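Betaine aldehyde dehydrogenase (Staphylococcus aureus subsp. aureus COL, PDB 4QTO) catalyses the NAD-dependent oxidation of betaine aldehyde to glycine betaine, an aldehyde dehydrogenase reaction that yields a compatible solute. Local coordinates at residues Lys29-Arg34 against Val60-Ser65; Thr212-Phe217 against Leu232-Gly237. All coordinates share one frame; numbering follows the deposited sequence. Where two conformers were deposited one is given.

Contact 1. Residues Lys29-Arg34 against Val60-Ser65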
loop_
_atom_site.group_PDB
_atom_site.type_symbol
_atom_site.label_atom_id
_atom_site.label_comp_id
_atom_site.label_asym_id
_atom_site.label_seq_id
_atom_site.Cartn_x
_atom_site.Cartn_y
_atom_site.Cartn_z
ATOM N N LYS A 29 -46.918 6.523 7.163
ATOM C CA LYS A 29 -47.892 7.177 6.301
ATOM C C LYS A 29 -47.247 7.836 5.079
ATOM O O LYS A 29 -47.932 8.090 4.107
ATOM C CB LYS A 29 -48.822 8.131 7.066
ATOM C CG LYS A 29 -48.210 9.403 7.631
ATOM C CD LYS A 29 -49.267 10.189 8.424
ATOM C CE LYS A 29 -48.850 11.589 8.890
ATOM N NZ LYS A 29 -47.709 11.601 9.853
ATOM N N HIS A 30 -45.941 8.102 5.120
ATOM C CA HIS A 30 -45.262 8.717 3.979
ATOM C C HIS A 30 -44.271 7.810 3.265
ATOM O O HIS A 30 -43.693 8.210 2.269
ATOM C CB HIS A 30 -44.522 9.973 4.423
ATOM C CG HIS A 30 -45.411 10.991 5.062
ATOM N ND1 HIS A 30 -46.269 11.784 4.333
ATOM C CD2 HIS A 30 -45.582 11.342 6.358
ATOM C CE1 HIS A 30 -46.937 12.578 5.152
ATOM N NE2 HIS A 30 -46.543 12.324 6.387
ATOM N N LEU A 31 -44.079 6.609 3.763
ATOM C CA LEU A 31 -43.096 5.687 3.178
ATOM C C LEU A 31 -43.610 5.024 1.895
ATOM O O LEU A 31 -44.794 4.639 1.795
ATOM C CB LEU A 31 -42.742 4.613 4.186
ATOM C CG LEU A 31 -41.595 3.670 3.821
ATOM C CD1 LEU A 31 -40.263 4.437 3.760
ATOM C CD2 LEU A 31 -41.524 2.557 4.831
ATOM N N SER A 32 -42.736 4.918 0.897
ATOM C CA SER A 32 -43.094 4.257 -0.353
ATOM C C SER A 32 -43.406 2.787 -0.126
ATOM O O SER A 32 -42.867 2.155 0.779
ATOM C CB SER A 32 -41.970 4.376 -1.372
ATOM O OG SER A 32 -42.284 3.661 -2.557
ATOM N N GLN A 33 -44.287 2.254 -0.959
ATOM C CA GLN A 33 -44.674 0.852 -0.897
ATOM C C GLN A 33 -44.134 0.087 -2.095
ATOM O O GLN A 33 -44.402 -1.105 -2.239
ATOM C CB GLN A 33 -46.193 0.748 -0.916
ATOM C CG GLN A 33 -46.878 1.332 0.311
ATOM C CD GLN A 33 -48.392 1.232 0.208
ATOM O OE1 GLN A 33 -49.063 0.524 1.001
ATOM N NE2 GLN A 33 -48.942 1.865 -0.818
ATOM N N ARG A 34 -43.386 0.780 -2.946
ATOM C CA ARG A 34 -42.951 0.249 -4.226
ATOM C C ARG A 34 -41.486 -0.051 -4.406
ATOM O O ARG A 34 -40.657 0.267 -3.578
ATOM C CB ARG A 34 -43.354 1.290 -5.298
ATOM C CG ARG A 34 -44.864 1.464 -5.460
ATOM C CD ARG A 34 -45.132 2.431 -6.580
ATOM N NE ARG A 34 -46.544 2.475 -6.900
ATOM C CZ ARG A 34 -47.025 2.981 -8.037
ATOM N NH1 ARG A 34 -48.334 2.966 -8.264
ATOM N NH2 ARG A 34 -46.216 3.481 -8.961
ATOM N N VAL A 60 -49.930 -6.649 11.302
ATOM C CA VAL A 60 -49.522 -6.151 9.992
ATOM C C VAL A 60 -49.331 -4.662 10.168
ATOM O O VAL A 60 -50.245 -3.972 10.625
ATOM C CB VAL A 60 -50.575 -6.409 8.905
ATOM C CG1 VAL A 60 -50.179 -5.700 7.616
ATOM C CG2 VAL A 60 -50.753 -7.893 8.666
ATOM N N ILE A 61 -48.164 -4.166 9.786
ATOM C CA ILE A 61 -47.833 -2.762 9.907
ATOM C C ILE A 61 -47.698 -2.042 8.554
ATOM O O ILE A 61 -47.718 -0.811 8.527
ATOM C CB ILE A 61 -46.521 -2.530 10.699
ATOM C CG1 ILE A 61 -45.328 -3.270 10.038
ATOM C CG2 ILE A 61 -46.747 -2.897 12.152
ATOM C CD1 ILE A 61 -43.970 -3.059 10.665
ATOM N N PHE A 62 -47.552 -2.790 7.454
ATOM C CA PHE A 62 -47.328 -2.167 6.143
ATOM C C PHE A 62 -47.528 -3.206 5.059
ATOM O O PHE A 62 -47.455 -4.404 5.315
ATOM C CB PHE A 62 -45.894 -1.631 6.080
ATOM C CG PHE A 62 -45.683 -0.473 5.126
ATOM C CD1 PHE A 62 -46.349 0.729 5.311
ATOM C CD2 PHE A 62 -44.739 -0.550 4.111
ATOM C CE1 PHE A 62 -46.119 1.817 4.457
ATOM C CE2 PHE A 62 -44.517 0.519 3.270
ATOM C CZ PHE A 62 -45.179 1.701 3.452
ATOM N N THR A 63 -47.783 -2.735 3.844
ATOM C CA THR A 63 -47.953 -3.631 2.703
ATOM C C THR A 63 -47.085 -3.088 1.571
ATOM O O THR A 63 -47.186 -1.903 1.224
ATOM C CB THR A 63 -49.414 -3.718 2.261
ATOM O OG1 THR A 63 -50.193 -4.261 3.340
ATOM C CG2 THR A 63 -49.550 -4.628 1.034
ATOM N N VAL A 64 -46.250 -3.952 0.996
ATOM C CA VAL A 64 -45.350 -3.549 -0.069
ATOM C C VAL A 64 -45.512 -4.418 -1.324
ATOM O O VAL A 64 -46.074 -5.524 -1.281
ATOM C CB VAL A 64 -43.864 -3.625 0.382
ATOM C CG1 VAL A 64 -43.636 -2.720 1.587
ATOM C CG2 VAL A 64 -43.482 -5.058 0.697
ATOM N N SER A 65 -45.011 -3.903 -2.441
ATOM C CA SER A 65 -45.001 -4.673 -3.681
ATOM C C SER A 65 -44.177 -5.941 -3.529
ATOM O O SER A 65 -43.163 -5.961 -2.821
ATOM C CB SER A 65 -44.376 -3.881 -4.811
ATOM O OG SER A 65 -45.159 -2.744 -5.108
#
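Phe62 reaches from strand 60-65 to the loop 29-34 and pushes its ring in edge-on against two carbonyl groups. Leu31 O lies 3.4 Å from Phe62 CZ and Ser32 O lies 3.4 Å from Phe62 CE2, both near the ring plane, where the slightly positive aromatic hydrogens suit a carbonyl oxygen. Ser32 O is buried and has no hydrogen-bond partner in the model; the ring edge is one of the groups lying against it. The ring gets there because CG stands roughly anti to the backbone N (chi1 -154°). Leu31, crossing Phe62 at about a right angle, brings its CB to 3.9 Å from Phe62 CZ and lays CD2 beside the same end of the ring. This is the tight, buried part, where a large flat residue and a branched aliphatic one close up; Leu211 and Ile214 of helix 211-223 extend the apolar packing.

Toward Gln33 and Ser65 the contact becomes a backbone grip with a solvent side. Ser65 N donates to Gln33 O at 2.9 Å, with an N-H...O angle of 164°. Val64 CA adds a CH...O contact to that oxygen at 3.4 Å. At the exposed rim, the aliphatic part of Gln33 bridges the ring and the Thr63 carbonyl, its CG 3.6 Å from Phe62 CZ, as befits a long polar residue. Arg34 points its CB away from the strand, and its NH2 hydrogen-bonds to Trp41 O. Thr63, also at the rim, spends its hydroxyl on Asp51 of strand 49-54.

Overall, a non-regular segment is held by a backbone bond and by the ring of Phe62 to one strand of a two-stranded antiparallel sheet. Ile61 and Phe62 both face Ile52 of strand 49-54, the signature of a classic beta bulge.

Contact 2. Residues Thr212-Phe217 against Leu232-Gly237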
loop_
_atom_site.group_PDB
_atom_site.type_symbol
_atom_site.label_atom_id
_atom_site.label_comp_id
_atom_site.label_asym_id
_atom_site.label_seq_id
_atom_site.Cartn_x
_atom_site.Cartn_y
_atom_site.Cartn_z
ATOM N N THR A 212 -36.619 -0.021 6.273
ATOM C CA THR A 212 -35.533 0.948 6.243
ATOM C C THR A 212 -34.799 0.953 4.893
ATOM O O THR A 212 -34.179 1.959 4.529
ATOM C CB THR A 212 -34.537 0.729 7.388
ATOM O OG1 THR A 212 -34.090 -0.632 7.333
ATOM C CG2 THR A 212 -35.143 1.082 8.726
ATOM N N THR A 213 -34.844 -0.155 4.150
ATOM C CA THR A 213 -34.195 -0.217 2.833
ATOM C C THR A 213 -34.969 0.661 1.818
ATOM O O THR A 213 -34.391 1.394 1.014
ATOM C CB THR A 213 -33.970 -1.663 2.368
ATOM O OG1 THR A 213 -33.219 -2.380 3.375
ATOM C CG2 THR A 213 -33.213 -1.700 1.057
ATOM N N ILE A 214 -36.291 0.574 1.863
ATOM C CA ILE A 214 -37.113 1.461 1.051
ATOM C C ILE A 214 -36.753 2.902 1.431
ATOM O O ILE A 214 -36.540 3.749 0.556
ATOM C CB ILE A 214 -38.616 1.195 1.306
ATOM C CG1 ILE A 214 -39.032 -0.167 0.738
ATOM C CG2 ILE A 214 -39.454 2.301 0.664
ATOM C CD1 ILE A 214 -40.409 -0.615 1.200
ATOM N N ARG A 215 -36.666 3.199 2.738
ATOM C CA ARG A 215 -36.371 4.591 3.158
ATOM C C ARG A 215 -35.024 5.057 2.648
ATOM O O ARG A 215 -34.918 6.199 2.157
ATOM C CB ARG A 215 -36.477 4.746 4.679
ATOM C CG ARG A 215 -36.326 6.168 5.170
ATOM C CD ARG A 215 -37.475 7.048 4.709
ATOM N NE ARG A 215 -37.304 8.423 5.229
ATOM C CZ ARG A 215 -37.186 9.515 4.486
ATOM N NH1 ARG A 215 -37.342 9.487 3.160
ATOM N NH2 ARG A 215 -36.982 10.683 5.084
ATOM N N VAL A 216 -33.993 4.210 2.733
ATOM C CA VAL A 216 -32.667 4.647 2.274
ATOM C C VAL A 216 -32.680 4.888 0.751
ATOM O O VAL A 216 -31.973 5.785 0.273
ATOM C CB VAL A 216 -31.508 3.740 2.740
ATOM C CG1 VAL A 216 -31.409 2.481 1.899
ATOM C CG2 VAL A 216 -30.236 4.522 2.671
ATOM N N PHE A 217 -33.457 4.100 -0.014
ATOM C CA PHE A 217 -33.592 4.362 -1.446
ATOM C C PHE A 217 -34.241 5.732 -1.690
ATOM O O PHE A 217 -33.833 6.456 -2.603
ATOM C CB PHE A 217 -34.277 3.245 -2.199
ATOM C CG PHE A 217 -33.309 2.223 -2.705
ATOM C CD1 PHE A 217 -32.744 1.301 -1.843
ATOM C CD2 PHE A 217 -32.940 2.237 -4.033
ATOM C CE1 PHE A 217 -31.801 0.398 -2.313
ATOM C CE2 PHE A 217 -32.022 1.313 -4.517
ATOM C CZ PHE A 217 -31.454 0.408 -3.665
ATOM N N LEU A 232 -33.970 -1.098 -6.557
ATOM C CA LEU A 232 -34.486 -1.835 -5.418
ATOM C C LEU A 232 -35.596 -2.770 -5.873
ATOM O O LEU A 232 -36.627 -2.323 -6.405
ATOM C CB LEU A 232 -35.046 -0.837 -4.374
ATOM C CG LEU A 232 -35.809 -1.409 -3.171
ATOM C CD1 LEU A 232 -34.927 -2.288 -2.322
ATOM C CD2 LEU A 232 -36.433 -0.300 -2.310
ATOM N N ILE A 233 -35.392 -4.058 -5.652
ATOM C CA ILE A 233 -36.395 -5.082 -5.909
ATOM C C ILE A 233 -36.914 -5.534 -4.558
ATOM O O ILE A 233 -36.135 -5.668 -3.601
ATOM C CB ILE A 233 -35.758 -6.267 -6.649
ATOM C CG1 ILE A 233 -35.354 -5.849 -8.061
ATOM C CG2 ILE A 233 -36.701 -7.467 -6.703
ATOM C CD1 ILE A 233 -36.466 -5.420 -8.968
ATOM N N LEU A 234 -38.208 -5.808 -4.471
ATOM C CA LEU A 234 -38.801 -6.254 -3.240
ATOM C C LEU A 234 -39.452 -7.599 -3.504
ATOM O O LEU A 234 -40.220 -7.736 -4.459
ATOM C CB LEU A 234 -39.858 -5.281 -2.746
ATOM C CG LEU A 234 -39.400 -3.854 -2.415
ATOM C CD1 LEU A 234 -40.576 -2.947 -2.096
ATOM C CD2 LEU A 234 -38.408 -3.826 -1.271
ATOM N N GLY A 235 -39.168 -8.553 -2.665
ATOM C CA GLY A 235 -39.850 -9.825 -2.831
ATOM C C GLY A 235 -39.135 -11.033 -2.330
ATOM O O GLY A 235 -38.049 -10.945 -1.825
ATOM N N ALA A 236 -39.784 -12.160 -2.557
ATOM C CA ALA A 236 -39.302 -13.481 -2.164
ATOM C C ALA A 236 -38.040 -13.900 -2.855
ATOM O O ALA A 236 -37.946 -13.838 -4.090
ATOM C CB ALA A 236 -40.377 -14.509 -2.500
ATOM N N GLY A 237 -37.073 -14.380 -2.063
ATOM C CA GLY A 237 -35.842 -14.890 -2.624
ATOM C C GLY A 237 -36.197 -16.067 -3.533
ATOM O O GLY A 237 -35.589 -16.262 -4.581
#
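Leu232 sits squarely on the Phe217 ring: its CB is 3.6 Å from the ring centroid and only 8° off the normal, a CH-pi contact over the face. From there the leucine forks into the helix. CD1 meets Thr213 CG2 at 3.8 Å, and CD2 lies 3.9 Å from Ile214 CA, passing the isoleucine side chain at about a right angle. With CG anti to the backbone N (chi1 172°), CD1 reaches Thr213 and the Phe217 ring while CD2 reaches Ile214, and the branched leucine engages two neighbouring residues of the helix besides the ring. Thr213 offers its methyl group here, and Ile214 its long branch, whose CD1 touches Leu234 CD1 at 4.0 Å.

The next shell holds these pieces in position. Met203 and Leu201 of strand 200-204 pack on Phe217, Pro205 adjoins both Thr213 and Leu232, and the backbones of Leu232 and Tyr36, in strand 35-37, are hydrogen-bonded. Farther along, Gly235 O accepts a hydrogen bond from Lys204 NZ, and Ala236 then takes the N-cap position of helix 237-246.

The buried, largely apolar interface thus packs helix 211-223 against the chain leaving strand 230-232, the next strand parallel to 200-204: a beta-alpha-beta crossover of the Rossmann fold.

In the fold
Contact 1 closes before contact 2 opens along the chain, yet their centres lie 11 Å apart, on the same side of the chain's centre. They meet directly: Leu31 and Ser32 of the first pack on Ile214 of the second, and Ser65 O and Arg34 O rest against Leu234. Helix 211-223 is the shared element: the loop 29-34 and strand 59-65 pack on it, and so does the loop after strand 230-232. Strand 35-37, directly after 29-34, joins the two as well through Tyr36. The N-terminal segment thus packs against the Rossmann-like domain, which in aldehyde dehydrogenases binds the NAD cofactor.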